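Local coordinates for uncharacterized protein (Methanocella paludicola, PDB 5DMP) that probably trims damaged or ribonucleotide-bearing 3' ends of DNA as the phosphoesterase of archaeal non-homologous end joining, at residues Pro4-Gln9 with Val108-Lys113; Leu16-Arg21 with Met75-Gly80; Leu22-Val27 with Met95-Ser100; Lys29-Pro34 with Gln99-Gly104; Thr59-Ile64 with Thr158-Asp163. All coordinates share one frame; numbering follows the deposited sequence.

Contact 1: residues Pro4-Gln9 with Val108-Lys113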
# COMPACT_ATOMS: atom_id res chain seq x y z
N PRO A 4 -1.81 7.32 12.15
CA PRO A 4 -2.51 6.61 11.12
C PRO A 4 -1.80 5.42 10.53
O PRO A 4 -0.63 5.48 10.24
CB PRO A 4 -2.89 7.68 10.13
CG PRO A 4 -1.69 8.63 10.17
CD PRO A 4 -1.08 8.47 11.56
N ILE A 5 -2.52 4.33 10.46
CA ILE A 5 -1.97 3.09 9.95
C ILE A 5 -1.69 3.16 8.45
O ILE A 5 -2.50 3.67 7.67
CB ILE A 5 -2.98 1.95 10.23
CG1 ILE A 5 -2.93 1.58 11.69
CG2 ILE A 5 -2.73 0.65 9.43
CD1 ILE A 5 -4.26 0.93 12.02
N TYR A 6 -0.55 2.56 8.07
CA TYR A 6 -0.21 2.16 6.66
C TYR A 6 -0.02 0.64 6.76
O TYR A 6 0.61 0.12 7.73
CB TYR A 6 1.10 2.90 6.28
CG TYR A 6 2.02 2.03 5.48
CD1 TYR A 6 1.68 1.68 4.15
CD2 TYR A 6 3.21 1.56 6.03
CE1 TYR A 6 2.50 0.83 3.39
CE2 TYR A 6 4.06 0.69 5.29
CZ TYR A 6 3.71 0.34 3.97
OH TYR A 6 4.56 -0.49 3.24
N VAL A 7 -0.58 -0.09 5.80
CA VAL A 7 -0.34 -1.54 5.73
C VAL A 7 -0.33 -1.97 4.26
O VAL A 7 -1.04 -1.37 3.42
CB VAL A 7 -1.46 -2.30 6.53
CG1 VAL A 7 -2.87 -1.94 6.01
CG2 VAL A 7 -1.19 -3.84 6.54
N ILE A 8 0.45 -2.99 3.95
CA ILE A 8 0.33 -3.68 2.69
C ILE A 8 0.14 -5.15 3.02
O ILE A 8 0.96 -5.76 3.78
CB ILE A 8 1.64 -3.55 1.83
CG1 ILE A 8 1.76 -2.06 1.33
CG2 ILE A 8 1.54 -4.56 0.65
CD1 ILE A 8 3.04 -1.69 0.51
N GLN A 9 -0.90 -5.72 2.44
CA GLN A 9 -1.08 -7.18 2.57
C GLN A 9 -0.73 -7.79 1.22
O GLN A 9 -1.10 -7.26 0.17
CB GLN A 9 -2.49 -7.49 2.97
CG GLN A 9 -2.66 -7.32 4.51
CD GLN A 9 -4.03 -6.91 4.95
OE1 GLN A 9 -4.67 -6.00 4.40
NE2 GLN A 9 -4.50 -7.55 6.05
N VAL A 108 2.87 10.91 0.75
CA VAL A 108 3.02 10.52 2.15
C VAL A 108 4.44 9.97 2.40
O VAL A 108 5.12 9.48 1.44
CB VAL A 108 2.00 9.41 2.51
CG1 VAL A 108 0.58 10.05 2.65
CG2 VAL A 108 1.99 8.21 1.50
N PHE A 109 4.87 10.05 3.64
CA PHE A 109 6.10 9.42 4.03
C PHE A 109 5.68 8.12 4.73
O PHE A 109 5.05 8.17 5.80
CB PHE A 109 6.87 10.29 5.00
CG PHE A 109 8.28 9.77 5.22
CD1 PHE A 109 8.50 8.71 6.13
CD2 PHE A 109 9.36 10.29 4.46
CE1 PHE A 109 9.80 8.18 6.31
CE2 PHE A 109 10.65 9.80 4.67
CZ PHE A 109 10.86 8.71 5.55
N LEU A 110 5.99 6.97 4.13
CA LEU A 110 5.55 5.71 4.74
C LEU A 110 6.62 5.32 5.80
O LEU A 110 7.84 5.33 5.52
CB LEU A 110 5.49 4.60 3.70
CG LEU A 110 4.45 4.84 2.59
CD1 LEU A 110 4.48 3.66 1.60
CD2 LEU A 110 3.02 5.12 3.15
N GLU A 111 6.16 4.95 6.99
CA GLU A 111 7.05 4.47 8.06
C GLU A 111 6.75 3.00 8.31
O GLU A 111 6.05 2.60 9.28
CB GLU A 111 6.77 5.29 9.33
CG GLU A 111 7.00 6.79 9.09
CD GLU A 111 6.31 7.70 10.11
OE1 GLU A 111 5.08 7.54 10.41
OE2 GLU A 111 7.00 8.62 10.60
N GLY A 112 7.26 2.17 7.44
CA GLY A 112 7.06 0.75 7.54
C GLY A 112 8.35 0.03 7.97
O GLY A 112 9.40 0.68 8.29
N LYS A 113 8.33 -1.30 7.91
CA LYS A 113 9.52 -2.10 8.10
C LYS A 113 10.17 -2.37 6.75
O LYS A 113 11.41 -2.53 6.69
CB LYS A 113 9.22 -3.44 8.78
CG LYS A 113 8.43 -3.28 10.09
CD LYS A 113 9.29 -2.72 11.23
CE LYS A 113 9.62 -3.81 12.25
NZ LYS A 113 10.86 -3.43 12.97
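Tyr6 reaches from strand 5-12 to Leu110 on strand 105-111 across one side of the antiparallel sheet, over strand 72-84, which pairs with both strands. The CB of Tyr6 points at the opposite segment, and chi1 of 140°, away from the staggered positions, turns one ring face to Leu110. Tyr6 CG lies 4.0 Å from Leu110 CD2, and Tyr6 CD1 comes nearer to the same methyl, at 3.8 Å. That methyl makes a CH-pi contact, 4.2 Å from the ring centroid and 27° off the ring normal. Further along, Tyr6 CE1 meets the other methyl, Leu110 CD1, at 3.9 Å, so both branches of the leucine lie against the tyrosine, the two side chains crossing at about a right angle. The hydroxyl at the tip is hydrogen-bonded to Asp78 of strand 72-84. At the ring edge carrying Tyr6 CD2 and CE2, Glu111 O lies close to CD2, and Tyr6 CE2 lies 3.8 Å from Gly112 CA, near the ring plane.

Contact 2: residues Leu16-Arg21 with Met75-Gly80. With VN4 (oxido(dioxo)vanadium), chain J.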
# COMPACT_ATOMS: atom_id res chain seq x y z
N LEU A 16 -1.69 -13.31 -7.83
CA LEU A 16 -0.92 -12.72 -6.75
C LEU A 16 -1.00 -11.17 -6.87
O LEU A 16 -0.74 -10.63 -7.95
CB LEU A 16 0.52 -13.23 -6.84
CG LEU A 16 1.49 -12.99 -5.68
CD1 LEU A 16 2.77 -13.81 -5.87
CD2 LEU A 16 1.81 -11.52 -5.58
N HIS A 17 -1.39 -10.46 -5.82
CA HIS A 17 -1.33 -9.02 -5.84
C HIS A 17 -1.10 -8.45 -4.43
O HIS A 17 -1.01 -9.20 -3.45
CB HIS A 17 -2.62 -8.41 -6.44
CG HIS A 17 -3.86 -8.65 -5.60
ND1 HIS A 17 -4.51 -9.85 -5.59
CD2 HIS A 17 -4.49 -7.87 -4.69
CE1 HIS A 17 -5.55 -9.79 -4.76
NE2 HIS A 17 -5.54 -8.60 -4.17
N TYR A 18 -0.93 -7.15 -4.34
CA TYR A 18 -0.65 -6.54 -3.04
C TYR A 18 -1.84 -5.62 -2.80
O TYR A 18 -2.46 -5.14 -3.76
CB TYR A 18 0.69 -5.80 -3.02
CG TYR A 18 1.86 -6.77 -3.14
CD1 TYR A 18 2.14 -7.42 -4.38
CD2 TYR A 18 2.72 -6.99 -2.06
CE1 TYR A 18 3.22 -8.31 -4.47
CE2 TYR A 18 3.81 -7.88 -2.14
CZ TYR A 18 4.04 -8.53 -3.35
OH TYR A 18 5.13 -9.41 -3.44
N ASP A 19 -2.23 -5.45 -1.55
CA ASP A 19 -3.28 -4.48 -1.23
C ASP A 19 -2.62 -3.45 -0.37
O ASP A 19 -2.13 -3.76 0.74
CB ASP A 19 -4.40 -5.14 -0.45
CG ASP A 19 -5.15 -6.14 -1.32
OD1 ASP A 19 -5.67 -5.63 -2.33
OD2 ASP A 19 -5.14 -7.35 -1.01
N LEU A 20 -2.63 -2.21 -0.84
CA LEU A 20 -2.12 -1.12 -0.04
C LEU A 20 -3.27 -0.41 0.70
O LEU A 20 -4.30 -0.13 0.08
CB LEU A 20 -1.50 -0.03 -0.99
CG LEU A 20 -1.21 1.31 -0.36
CD1 LEU A 20 0.01 1.18 0.63
CD2 LEU A 20 -0.83 2.25 -1.51
N ARG A 21 -3.08 -0.07 1.99
CA ARG A 21 -4.20 0.65 2.68
C ARG A 21 -3.67 1.74 3.55
O ARG A 21 -2.58 1.64 4.17
CB ARG A 21 -5.03 -0.38 3.57
CG ARG A 21 -5.15 -1.74 2.99
CD ARG A 21 -6.14 -2.61 3.92
NE ARG A 21 -6.14 -3.97 3.44
CZ ARG A 21 -6.85 -4.46 2.43
NH1 ARG A 21 -7.71 -3.69 1.74
NH2 ARG A 21 -6.72 -5.69 2.11
N MET A 75 -1.28 -12.22 3.64
CA MET A 75 -0.11 -12.02 4.47
C MET A 75 0.01 -10.56 4.82
O MET A 75 -0.17 -9.71 3.93
CB MET A 75 1.14 -12.42 3.66
CG MET A 75 2.43 -11.89 4.31
SD MET A 75 3.90 -12.11 3.27
CE MET A 75 3.96 -13.91 3.12
N VAL A 76 0.36 -10.22 6.05
CA VAL A 76 0.62 -8.82 6.38
C VAL A 76 2.06 -8.63 5.99
O VAL A 76 3.00 -9.08 6.66
CB VAL A 76 0.37 -8.47 7.88
CG1 VAL A 76 0.76 -7.01 8.11
CG2 VAL A 76 -1.15 -8.65 8.14
N TRP A 77 2.24 -7.99 4.83
CA TRP A 77 3.52 -7.91 4.18
C TRP A 77 4.35 -6.72 4.69
O TRP A 77 5.58 -6.82 4.76
CB TRP A 77 3.29 -7.94 2.62
CG TRP A 77 4.59 -7.91 1.81
CD1 TRP A 77 5.30 -9.01 1.32
CD2 TRP A 77 5.32 -6.73 1.37
NE1 TRP A 77 6.42 -8.54 0.57
CE2 TRP A 77 6.47 -7.17 0.64
CE3 TRP A 77 5.13 -5.34 1.55
CZ2 TRP A 77 7.39 -6.26 0.06
CZ3 TRP A 77 6.04 -4.42 0.98
CH2 TRP A 77 7.19 -4.92 0.25
N ASP A 78 3.73 -5.57 5.03
CA ASP A 78 4.45 -4.50 5.69
C ASP A 78 3.41 -3.74 6.49
O ASP A 78 2.22 -3.79 6.16
CB ASP A 78 5.08 -3.50 4.67
CG ASP A 78 6.10 -2.59 5.32
OD1 ASP A 78 6.56 -2.89 6.46
OD2 ASP A 78 6.52 -1.52 4.74
N ILE A 79 3.82 -3.11 7.57
CA ILE A 79 2.86 -2.36 8.39
C ILE A 79 3.64 -1.25 9.13
O ILE A 79 4.87 -1.32 9.37
CB ILE A 79 2.11 -3.31 9.38
CG1 ILE A 79 0.85 -2.62 9.94
CG2 ILE A 79 3.11 -3.74 10.51
CD1 ILE A 79 -0.14 -3.60 10.59
N GLY A 80 2.96 -0.18 9.46
CA GLY A 80 3.56 0.90 10.24
C GLY A 80 2.55 2.04 10.22
O GLY A 80 1.34 1.84 10.36
V VN4 J . -9.24 -8.00 0.90
O1 VN4 J . -10.92 -8.10 1.81
O2 VN4 J . -8.06 -9.31 1.70
O3 VN4 J . -8.94 -6.77 -0.52
O HOH W 1 7.14 -10.23 -1.79
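With chi1 at -67°, Tyr18 carries its ring on the backbone N side, anti to the carbonyl carbon, whereas Trp77 holds CG anti to its own N (chi1 -177°); the two rings thereby meet across strand 5-12, from its neighbours 16-24 and 72-84. The meeting is T-shaped: the edge of Tyr18 is directed at the indole face, planes 87° apart, and the tyrosine centroid lies 5.1 Å from that of the five-membered ring. One atom, Tyr18 CE2, does the touching, 3.8 Å from Trp77 NE1 and 3.9 Å from Trp77 CE2. A water at the Tyr18 edge, in the ring plane, joins the polar ends, accepting from Trp77 NE1 at 3.0 Å and lying 2.7 Å from Tyr18 OH. Both strands flank strand 5-12 in the antiparallel sheet, and the pair packs on the same side as Ile8, which Trp77 and Asp78 both face in a classic beta bulge. Replacing Trp77 by a leucine is likely to leave the Tyr18 edge without its flat partner and the water without its indole donor. Asp19 and Arg21 of strand 16-24 reach the bound oxido(dioxo)vanadium: Arg21 NH2 lies 3.6 Å from VN4 O3, which sits at the edge of the guanidinium plane, and Asp19 OD2 is 3.9 Å from that oxygen. His53 and Tyr57 hydrogen-bond the same ligand, while Gln9 and Ser30 hold Arg21 NE and NH1.

Contact 3: residues Leu22-Val27 with Met95-Ser100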
# COMPACT_ATOMS: atom_id res chain seq x y z
N LEU A 22 -4.39 2.84 3.59
CA LEU A 22 -3.97 3.92 4.42
C LEU A 22 -5.19 4.36 5.26
O LEU A 22 -6.29 4.62 4.70
CB LEU A 22 -3.59 5.17 3.56
CG LEU A 22 -2.38 4.94 2.61
CD1 LEU A 22 -2.28 6.17 1.70
CD2 LEU A 22 -1.10 4.78 3.46
N GLU A 23 -4.95 4.57 6.54
CA GLU A 23 -6.07 5.01 7.44
C GLU A 23 -6.44 6.45 7.22
O GLU A 23 -5.57 7.35 7.35
CB GLU A 23 -5.61 4.82 8.84
CG GLU A 23 -6.71 5.26 9.85
CD GLU A 23 -6.29 5.13 11.30
OE1 GLU A 23 -5.21 4.57 11.63
OE2 GLU A 23 -7.10 5.56 12.14
N MET A 24 -7.71 6.70 6.90
CA MET A 24 -8.26 8.06 6.98
C MET A 24 -9.78 8.03 7.17
O MET A 24 -10.45 7.06 6.76
CB MET A 24 -7.91 8.88 5.73
CG MET A 24 -8.13 8.23 4.38
SD MET A 24 -7.44 9.13 2.94
CE MET A 24 -5.94 8.26 2.48
N GLY A 25 -10.31 9.08 7.81
CA GLY A 25 -11.76 9.18 8.04
C GLY A 25 -12.38 7.92 8.66
O GLY A 25 -13.48 7.49 8.28
N GLY A 26 -11.62 7.32 9.57
CA GLY A 26 -12.02 6.17 10.36
C GLY A 26 -12.00 4.82 9.67
O GLY A 26 -12.49 3.89 10.22
N VAL A 27 -11.45 4.70 8.47
CA VAL A 27 -11.43 3.38 7.79
C VAL A 27 -10.04 3.23 7.13
O VAL A 27 -9.27 4.17 7.16
CB VAL A 27 -12.49 3.25 6.68
CG1 VAL A 27 -13.92 3.32 7.28
CG2 VAL A 27 -12.29 4.27 5.57
N MET A 95 -2.83 20.57 2.49
CA MET A 95 -3.94 19.68 2.14
C MET A 95 -3.97 18.59 3.21
O MET A 95 -2.92 17.96 3.45
CB MET A 95 -3.70 19.06 0.76
CG MET A 95 -3.88 20.01 -0.39
SD MET A 95 -5.55 20.71 -0.67
CE MET A 95 -5.20 21.63 -2.19
N THR A 96 -5.11 18.36 3.88
CA THR A 96 -5.26 17.22 4.82
C THR A 96 -5.23 15.94 3.98
O THR A 96 -5.24 16.00 2.76
CB THR A 96 -6.61 17.27 5.55
OG1 THR A 96 -7.66 17.15 4.58
CG2 THR A 96 -6.74 18.61 6.28
N ILE A 97 -5.15 14.76 4.61
CA ILE A 97 -5.10 13.53 3.86
C ILE A 97 -6.41 13.31 3.12
O ILE A 97 -6.43 12.85 1.97
CB ILE A 97 -4.67 12.32 4.78
CG1 ILE A 97 -4.20 11.09 3.94
CG2 ILE A 97 -5.84 11.91 5.72
CD1 ILE A 97 -2.93 11.34 3.07
N GLU A 98 -7.55 13.65 3.77
CA GLU A 98 -8.83 13.54 3.10
C GLU A 98 -8.95 14.48 1.91
O GLU A 98 -9.43 14.07 0.85
CB GLU A 98 -10.02 13.69 4.10
CG GLU A 98 -10.08 12.65 5.24
CD GLU A 98 -9.15 12.97 6.43
OE1 GLU A 98 -8.49 14.06 6.47
OE2 GLU A 98 -9.07 12.10 7.35
N GLN A 99 -8.49 15.72 2.06
CA GLN A 99 -8.47 16.68 0.91
C GLN A 99 -7.55 16.19 -0.20
O GLN A 99 -7.89 16.27 -1.39
CB GLN A 99 -7.94 18.06 1.32
CG GLN A 99 -8.86 18.75 2.29
CD GLN A 99 -8.32 20.06 2.80
OE1 GLN A 99 -7.11 20.22 3.07
NE2 GLN A 99 -9.24 21.01 2.98
N SER A 100 -6.38 15.67 0.20
CA SER A 100 -5.50 14.97 -0.76
C SER A 100 -6.19 13.85 -1.52
O SER A 100 -6.07 13.76 -2.77
CB SER A 100 -4.23 14.42 -0.03
OG SER A 100 -3.51 15.51 0.54
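Met24 lays its thioether end across the flank of Ile97, the two side chains crossing at about a right angle. The terminal methyl makes the closest apolar touch, with Met24 CE 3.6 Å from Ile97 CG1. Behind it, Met24 SD lies 3.9 Å from Ile97 CG1. Nearer the backbone, Met24 CB rests 3.7 Å from Ile97 CG2. A chi1 of 48° puts Met24 CG between its backbone N and carbonyl carbon, and a bend at chi3 (103°) then brings CE onto the helix residue. Glu98, bent at chi2, returns its carboxylate to the turn: Gly25 N donates to the anti lone pair of Glu98 OE2 at 3.3 Å, though the N-H angle of 136° makes the bond rather crooked. Ile97 also packs on Tyr82 and Val108, which continues this apolar patch onto strands 72-84 and 105-111. Thr96 sets the start of the helix, receiving Gln99 N on OG1 at 3.0 Å while its own N gives to Gln99 OE1 at 2.8 Å. The arrangement is a helix N-terminus opened by a capping box, whose first-turn residues Ile97 and Glu98 pack on the beta hairpin closed by the type I' turn of Met24 to Val27.

Contact 4: residues Lys29-Pro34 with Gln99-Gly104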
# COMPACT_ATOMS: atom_id res chain seq x y z
N LYS A 29 -8.60 3.20 3.58
CA LYS A 29 -8.78 3.35 2.15
C LYS A 29 -7.79 2.42 1.43
O LYS A 29 -6.63 2.37 1.84
CB LYS A 29 -8.44 4.84 1.75
CG LYS A 29 -9.20 5.96 2.47
CD LYS A 29 -10.73 5.84 2.27
CE LYS A 29 -11.11 5.92 0.82
NZ LYS A 29 -12.61 5.97 0.81
N SER A 30 -8.25 1.70 0.40
CA SER A 30 -7.53 0.53 -0.05
C SER A 30 -7.35 0.61 -1.57
O SER A 30 -8.23 1.06 -2.28
CB SER A 30 -8.31 -0.73 0.30
OG SER A 30 -8.38 -0.81 1.74
N TRP A 31 -6.26 0.03 -2.05
CA TRP A 31 -6.01 -0.12 -3.48
C TRP A 31 -5.38 -1.48 -3.70
O TRP A 31 -4.53 -1.94 -2.89
CB TRP A 31 -4.98 0.92 -3.94
CG TRP A 31 -5.39 2.38 -3.95
CD1 TRP A 31 -5.79 3.12 -5.08
CD2 TRP A 31 -5.38 3.31 -2.85
NE1 TRP A 31 -6.04 4.43 -4.69
CE2 TRP A 31 -5.81 4.58 -3.35
CE3 TRP A 31 -5.06 3.21 -1.47
CZ2 TRP A 31 -5.91 5.73 -2.52
CZ3 TRP A 31 -5.20 4.31 -0.66
CH2 TRP A 31 -5.66 5.58 -1.18
N ALA A 32 -5.73 -2.12 -4.82
CA ALA A 32 -5.03 -3.34 -5.19
C ALA A 32 -3.86 -2.97 -6.10
O ALA A 32 -4.06 -2.26 -7.10
CB ALA A 32 -5.98 -4.30 -5.91
N VAL A 33 -2.68 -3.47 -5.80
CA VAL A 33 -1.48 -3.11 -6.54
C VAL A 33 -0.89 -4.38 -7.09
O VAL A 33 -0.14 -5.09 -6.40
CB VAL A 33 -0.46 -2.33 -5.63
CG1 VAL A 33 0.78 -1.92 -6.47
CG2 VAL A 33 -1.17 -1.10 -5.01
N PRO A 34 -1.24 -4.73 -8.35
CA PRO A 34 -0.83 -6.03 -8.92
C PRO A 34 0.60 -6.44 -8.70
O PRO A 34 0.81 -7.58 -8.23
CB PRO A 34 -1.17 -5.89 -10.42
CG PRO A 34 -2.41 -5.07 -10.36
CD PRO A 34 -2.25 -4.06 -9.21
N GLN A 99 -8.49 15.72 2.06
CA GLN A 99 -8.47 16.68 0.91
C GLN A 99 -7.55 16.19 -0.20
O GLN A 99 -7.89 16.27 -1.39
CB GLN A 99 -7.94 18.06 1.32
CG GLN A 99 -8.86 18.75 2.29
CD GLN A 99 -8.32 20.06 2.80
OE1 GLN A 99 -7.11 20.22 3.07
NE2 GLN A 99 -9.24 21.01 2.98
N SER A 100 -6.38 15.67 0.20
CA SER A 100 -5.50 14.97 -0.76
C SER A 100 -6.19 13.85 -1.52
O SER A 100 -6.07 13.76 -2.77
CB SER A 100 -4.23 14.42 -0.03
OG SER A 100 -3.51 15.51 0.54
N TYR A 101 -6.89 12.96 -0.80
CA TYR A 101 -7.53 11.84 -1.44
C TYR A 101 -8.61 12.35 -2.42
O TYR A 101 -8.66 11.94 -3.60
CB TYR A 101 -8.20 10.95 -0.39
CG TYR A 101 -8.92 9.77 -0.98
CD1 TYR A 101 -10.27 9.86 -1.43
CD2 TYR A 101 -8.29 8.55 -1.05
CE1 TYR A 101 -10.90 8.73 -1.97
CE2 TYR A 101 -8.92 7.42 -1.56
CZ TYR A 101 -10.20 7.52 -2.03
OH TYR A 101 -10.69 6.35 -2.55
N ASP A 102 -9.46 13.26 -1.90
CA ASP A 102 -10.52 13.90 -2.75
C ASP A 102 -9.94 14.55 -3.99
O ASP A 102 -10.48 14.37 -5.05
CB ASP A 102 -11.38 14.87 -1.95
CG ASP A 102 -12.26 14.16 -0.92
OD1 ASP A 102 -12.50 12.94 -1.06
OD2 ASP A 102 -12.71 14.83 0.04
N GLN A 103 -8.81 15.24 -3.87
CA GLN A 103 -8.17 15.81 -5.05
C GLN A 103 -7.44 14.80 -5.98
O GLN A 103 -7.06 15.15 -7.10
CB GLN A 103 -7.23 16.95 -4.64
CG GLN A 103 -6.46 17.63 -5.78
CD GLN A 103 -5.49 18.72 -5.30
OE1 GLN A 103 -4.51 18.43 -4.62
NE2 GLN A 103 -5.78 19.98 -5.64
N GLY A 104 -7.24 13.56 -5.54
CA GLY A 104 -6.54 12.55 -6.39
C GLY A 104 -5.02 12.74 -6.40
O GLY A 104 -4.34 12.34 -7.36
O HOH W 2 -9.44 3.82 -2.20
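Lys29 and Trp31 both pack on Tyr101 by van der Waals contact. Lys29 brings its CE to the phenol end of the ring, 3.4 Å from both Tyr101 CZ and Tyr101 OH, the two side chains crossing at about a right angle. Bends at chi2 and chi3, both near -60°, fold the lysine so that methylene CE rather than the ammonium makes this touch; NZ forms a salt bridge with Asp52 instead. Trp31 meets the same tyrosine with its six-membered ring, Trp31 CZ2 lying 3.6 Å from Tyr101 CE2. This aromatic pair is oblique, with ring planes at 57° and centroids 5.9 Å apart, while the two side chains run past each other in opposite directions. The polar link is indirect. A water donates to Ser30 O at 3.0 Å and lies 2.8 Å from Tyr101 OH, thus tying the phenol tip to the strand backbone; it also lies over the centre of one Trp31 face. Trp132 of strand 132-136 meets both aromatic rings, edge-to-face with Trp31. Met24 and Ile106 also touch Tyr101, so helix 97-103, followed by a Schellman motif at Gly104, is fastened through this side chain to strands 16-24, 27-33, 105-111 and 132-136.

Contact 5: residues Thr59-Ile64 with Thr158-Asp163. With EDO (1,2-ethanediol), chain B.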
# COMPACT_ATOMS: atom_id res chain seq x y z
N THR A 59 -4.14 -6.04 10.65
CA THR A 59 -3.29 -7.17 11.12
C THR A 59 -3.92 -8.52 10.77
O THR A 59 -3.48 -9.55 11.30
CB THR A 59 -3.01 -7.07 12.65
OG1 THR A 59 -4.27 -7.04 13.31
CG2 THR A 59 -2.33 -5.75 12.97
N PHE A 60 -4.89 -8.56 9.85
CA PHE A 60 -5.44 -9.85 9.43
C PHE A 60 -4.41 -10.60 8.59
O PHE A 60 -3.95 -10.06 7.55
CB PHE A 60 -6.74 -9.69 8.59
CG PHE A 60 -7.21 -11.00 8.05
CD1 PHE A 60 -7.53 -12.05 8.94
CD2 PHE A 60 -7.13 -11.29 6.70
CE1 PHE A 60 -7.93 -13.30 8.47
CE2 PHE A 60 -7.53 -12.53 6.23
CZ PHE A 60 -7.91 -13.54 7.11
N GLU A 61 -4.04 -11.82 9.01
CA GLU A 61 -3.13 -12.67 8.23
C GLU A 61 -3.72 -14.06 8.33
O GLU A 61 -3.93 -14.50 9.46
CB GLU A 61 -1.74 -12.64 8.90
CG GLU A 61 -0.76 -13.60 8.25
CD GLU A 61 0.67 -13.22 8.57
OE1 GLU A 61 1.14 -12.18 8.05
OE2 GLU A 61 1.34 -13.98 9.34
N GLY A 62 -4.06 -14.72 7.22
CA GLY A 62 -4.77 -16.04 7.33
C GLY A 62 -5.43 -16.33 5.99
O GLY A 62 -4.99 -15.84 4.96
N VAL A 63 -6.53 -17.07 6.00
CA VAL A 63 -7.08 -17.58 4.75
C VAL A 63 -8.54 -17.20 4.70
O VAL A 63 -9.26 -17.36 5.69
CB VAL A 63 -6.96 -19.12 4.69
CG1 VAL A 63 -7.74 -19.68 3.51
CG2 VAL A 63 -5.48 -19.54 4.65
N ILE A 64 -8.96 -16.68 3.53
CA ILE A 64 -10.39 -16.36 3.26
C ILE A 64 -10.90 -17.43 2.28
O ILE A 64 -10.16 -17.80 1.35
CB ILE A 64 -10.56 -14.93 2.74
CG1 ILE A 64 -10.18 -13.95 3.88
CG2 ILE A 64 -12.04 -14.70 2.30
CD1 ILE A 64 -10.17 -12.50 3.46
N THR A 158 4.78 -12.27 11.40
CA THR A 158 5.14 -13.59 11.92
C THR A 158 6.40 -14.18 11.29
O THR A 158 6.88 -15.25 11.72
CB THR A 158 4.02 -14.60 11.65
OG1 THR A 158 3.79 -14.71 10.23
CG2 THR A 158 2.72 -14.19 12.32
N GLY A 159 6.91 -13.56 10.24
CA GLY A 159 8.04 -14.10 9.48
C GLY A 159 7.67 -15.28 8.58
O GLY A 159 8.53 -15.78 7.87
N ARG A 160 6.39 -15.71 8.59
CA ARG A 160 5.93 -16.83 7.73
C ARG A 160 5.97 -16.55 6.25
O ARG A 160 5.75 -15.40 5.81
CB ARG A 160 4.50 -17.30 8.10
CG ARG A 160 4.48 -18.07 9.44
CD ARG A 160 3.07 -18.49 9.84
NE ARG A 160 2.16 -17.34 9.99
CZ ARG A 160 0.85 -17.44 10.19
NH1 ARG A 160 0.24 -18.66 10.30
NH2 ARG A 160 0.15 -16.32 10.26
N THR A 161 6.16 -17.62 5.46
CA THR A 161 5.96 -17.54 4.04
C THR A 161 4.46 -17.61 3.71
O THR A 161 3.65 -18.00 4.55
CB THR A 161 6.62 -18.70 3.28
OG1 THR A 161 5.98 -19.94 3.71
CG2 THR A 161 8.13 -18.73 3.53
N MET A 162 4.12 -17.30 2.44
CA MET A 162 2.73 -17.47 1.99
C MET A 162 2.25 -18.91 2.15
O MET A 162 1.16 -19.15 2.64
CB MET A 162 2.55 -16.92 0.54
CG MET A 162 1.07 -16.78 0.17
SD MET A 162 0.43 -15.21 0.92
CE MET A 162 1.76 -14.13 0.75
N ASP A 163 3.09 -19.88 1.83
CA ASP A 163 2.63 -21.28 1.96
C ASP A 163 2.45 -21.70 3.42
O ASP A 163 1.51 -22.42 3.75
CB ASP A 163 3.61 -22.22 1.25
CG ASP A 163 3.13 -23.69 1.30
OD1 ASP A 163 1.92 -23.96 1.05
OD2 ASP A 163 3.96 -24.59 1.61
C1 EDO B . 6.61 -18.47 -0.49
O1 EDO B . 5.59 -19.40 -0.02
C2 EDO B . 6.12 -17.03 -0.62
O2 EDO B . 6.03 -16.32 0.65
O HOH W 3 -2.56 -16.25 11.03
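Glu61 and Thr158 approach from opposite directions, while Arg160 crosses the glutamate obliquely with its guanidinium plane 42° from that of the carboxylate. All three meet at one oxygen. Thr158 OG1 donates to Glu61 OE2 at 2.7 Å on the syn lone pair, and Arg160 NH2 takes the anti lone pair of Glu61 OE2 at 2.8 Å, a salt bridge with an N-H...O angle of 158°. Glu61 gets there by holding CG anti to its backbone N (chi1 174°) and staying extended beyond it. A bend at chi3 turns the arginine so that Arg160 NE points in plane at Thr158 OG1, 3.1 Å away; that hydroxyl also receives Arg160 N at 3.2 Å, an ST turn. A water bridges Glu61 O and Arg160 NH2. The other carboxylate oxygen, OE1, binds Ser155 and the backbone N of Val76, and Glu168 pairs with Arg160 NH1. A glutamine at Glu61 would probably leave Arg160 NH2 without the charge of its mate and weaken the join between these segments. This charged surface cluster ties the loop leading into helix 162-167 to the loop that precedes strand 62-64, and the positive charge of Arg160 would probably stabilise ionised Glu61.

In the fold
Contacts 1 and 2 are buried near the centre of the chain and rest on aromatic rings, a CH-pi pair in one and a T-shaped pair in the other; they join through Tyr6 OH and Asp78 OD2. Contacts 3 and 4 are partly buried and hold the same helix, 97-103, against neighbouring strands 16-24 and 27-33. Contact 3 is led by a methionine and an isoleucine, with one backbone-to-carboxylate bond, contact 4 by a tyrosine, a tryptophan and a lysine. Contact 5 lies at the surface on the far side of the chain's centre from contact 4, about 24 Å between centres, and works by a salt bridge and hydrogen bonds. It reaches contact 2 through Glu61 OE1 and Val76 N.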